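Local coordinates for hypothetical nigD-like protein (Bacteroides caccae, PDB 3QWN), which is of unknown function but, being NigD-like, is probably a bacteriocin immunity protein that protects its producer cell, at residues A46-P49 / N50-R53. Residues are numbered along the deposited sequence; the frame is centred on the assembly and turned at random.
Sequences AISP and NTSR
T51 reaches back over the turn, and its OG1 donates a hydrogen bond to the backbone carbonyl of S48, OG1 to O 2.7 Å. The hydroxyl arrives 25° off the carbonyl plane, at a C=O...OG1 angle of 129°. With chi1 at 65°, OG1 of T51 stands between its own backbone N and carbonyl carbon, which turns it to S48 and sets CG2 of T51 beside S48, 3.8 Å from its CB. P49 and N50 fill the two middle positions of a type II beta turn running from S48 to T51, and N50 takes a positive phi. This turn ends the loop after strand 36-41 and leads into strand 52-63 at the surface of the N-terminal domain, assigned to the OB clan. There the chain lies against strand 13-19 and the residue after it: N50 and T51 make backbone hydrogen bonds with G20 and A19, and R53 with V17. On the loop side, just before the turn, I47 supplies the apolar part of the contact. Its CD1 meets CG of R53 at 3.7 Å and the hydroxyl OG1 of T51 in a van der Waals contact at 3.5 Å. CG2 of I47 lies 3.6 Å from CD of R53, the two side chains running past each other in opposite senses. I47 also rests on A19. R53 bends at chi3, bringing its guanidinium round to a water that meets the group in plane at its edge, 2.8 Å from NH1. The same water accepts from S48 N and donates to OG1 of T51, OG1 to water 2.8 Å, so the threonine hydroxyl donates to S48 O and accepts from the water.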
ATOM      1  N   ALA A  46     -18.691  -7.036   5.597  1.00 46.25           N
ATOM      2  CA  ALA A  46     -19.630  -6.411   4.692  1.00 47.53           C
ATOM      3  C   ALA A  46     -19.041  -5.111   4.177  1.00 53.66           C
ATOM      4  O   ALA A  46     -18.744  -4.228   4.976  1.00 55.52           O
ATOM      5  CB  ALA A  46     -20.941  -6.151   5.426  1.00 49.15           C
ATOM      6  N   ILE A  47     -18.817  -4.992   2.867  1.00 47.62           N
ATOM      7  CA  ILE A  47     -18.380  -3.699   2.327  1.00 44.93           C
ATOM      8  C   ILE A  47     -19.601  -3.103   1.542  1.00 51.01           C
ATOM      9  O   ILE A  47     -20.721  -3.626   1.649  1.00 50.36           O
ATOM     10  CB  ILE A  47     -17.057  -3.770   1.537  1.00 44.84           C
ATOM     11  CG1 ILE A  47     -17.191  -4.667   0.286  1.00 44.53           C
ATOM     12  CG2 ILE A  47     -15.897  -4.193   2.461  1.00 40.61           C
ATOM     13  CD1 ILE A  47     -16.076  -4.565  -0.755  1.00 31.12           C
ATOM     14  N   SER A  48     -19.417  -1.954   0.869  1.00 48.62           N
ATOM     15  CA  SER A  48     -20.483  -1.316   0.105  1.00 48.85           C
ATOM     16  C   SER A  48     -20.899  -2.229  -1.054  1.00 50.40           C
ATOM     17  O   SER A  48     -20.032  -2.787  -1.753  1.00 49.11           O
ATOM     18  CB  SER A  48     -20.043   0.055  -0.405  1.00 53.40           C
ATOM     19  OG  SER A  48     -21.150   0.717  -1.004  1.00 63.20           O
ATOM     20  N   PRO A  49     -22.223  -2.404  -1.265  1.00 47.92           N
ATOM     21  CA  PRO A  49     -22.683  -3.319  -2.327  1.00 48.11           C
ATOM     22  C   PRO A  49     -22.057  -3.055  -3.697  1.00 53.06           C
ATOM     23  O   PRO A  49     -21.980  -1.898  -4.153  1.00 52.88           O
ATOM     24  CB  PRO A  49     -24.204  -3.084  -2.357  1.00 50.84           C
ATOM     25  CG  PRO A  49     -24.520  -2.711  -0.947  1.00 54.76           C
ATOM     26  CD  PRO A  49     -23.380  -1.824  -0.533  1.00 49.75           C
ATOM     27  N   ASN A  50     -21.589  -4.147  -4.330  1.00 48.20           N
ATOM     28  CA  ASN A  50     -21.028  -4.127  -5.671  1.00 49.56           C
ATOM     29  C   ASN A  50     -19.820  -3.196  -5.786  1.00 55.22           C
ATOM     30  O   ASN A  50     -19.719  -2.432  -6.754  1.00 55.74           O
ATOM     31  CB  ASN A  50     -22.106  -3.726  -6.706  1.00 51.71           C
ATOM     32  CG  ASN A  50     -23.229  -4.714  -6.860  1.00 69.65           C
ATOM     33  OD1 ASN A  50     -23.040  -5.933  -6.989  1.00 63.25           O
ATOM     34  ND2 ASN A  50     -24.427  -4.191  -6.936  1.00 69.49           N
ATOM     35  N   THR A  51     -18.889  -3.265  -4.800  1.00 50.98           N
ATOM     36  CA  THR A  51     -17.641  -2.490  -4.839  1.00 48.52           C
ATOM     37  C   THR A  51     -16.478  -3.429  -4.680  1.00 50.41           C
ATOM     38  O   THR A  51     -16.663  -4.588  -4.302  1.00 47.07           O
ATOM     39  CB  THR A  51     -17.600  -1.366  -3.782  1.00 49.87           C
ATOM     40  OG1 THR A  51     -17.596  -1.913  -2.455  1.00 47.06           O
ATOM     41  CG2 THR A  51     -18.725  -0.336  -3.958  1.00 49.02           C
ATOM     42  N   SER A  52     -15.274  -2.916  -4.983  1.00 49.71           N
ATOM     43  CA  SER A  52     -13.966  -3.564  -4.792  1.00 47.93           C
ATOM     44  C   SER A  52     -13.144  -2.761  -3.829  1.00 50.59           C
ATOM     45  O   SER A  52     -13.173  -1.524  -3.854  1.00 52.26           O
ATOM     46  CB  SER A  52     -13.198  -3.698  -6.101  1.00 50.50           C
ATOM     47  OG  SER A  52     -13.845  -4.621  -6.955  1.00 65.48           O
ATOM     48  N   ARG A  53     -12.412  -3.452  -2.981  1.00 44.63           N
ATOM     49  CA  ARG A  53     -11.499  -2.839  -2.025  1.00 42.55           C
ATOM     50  C   ARG A  53     -10.183  -3.572  -2.016  1.00 42.54           C
ATOM     51  O   ARG A  53     -10.158  -4.803  -2.072  1.00 41.33           O
ATOM     52  CB  ARG A  53     -12.090  -2.815  -0.600  1.00 41.03           C
ATOM     53  CG  ARG A  53     -13.354  -2.007  -0.494  1.00 42.45           C
ATOM     54  CD  ARG A  53     -13.736  -1.721   0.937  1.00 50.01           C
ATOM     55  NE  ARG A  53     -13.002  -0.577   1.461  1.00 52.64           N
ATOM     56  CZ  ARG A  53     -13.385   0.687   1.332  1.00 63.28           C
ATOM     57  NH1 ARG A  53     -14.499   0.989   0.667  1.00 55.63           N
ATOM     58  NH2 ARG A  53     -12.656   1.660   1.859  1.00 47.58           N
TER
HETATM   59  O   HOH W   1     -16.720  -0.468  -0.247  1.00 48.03           O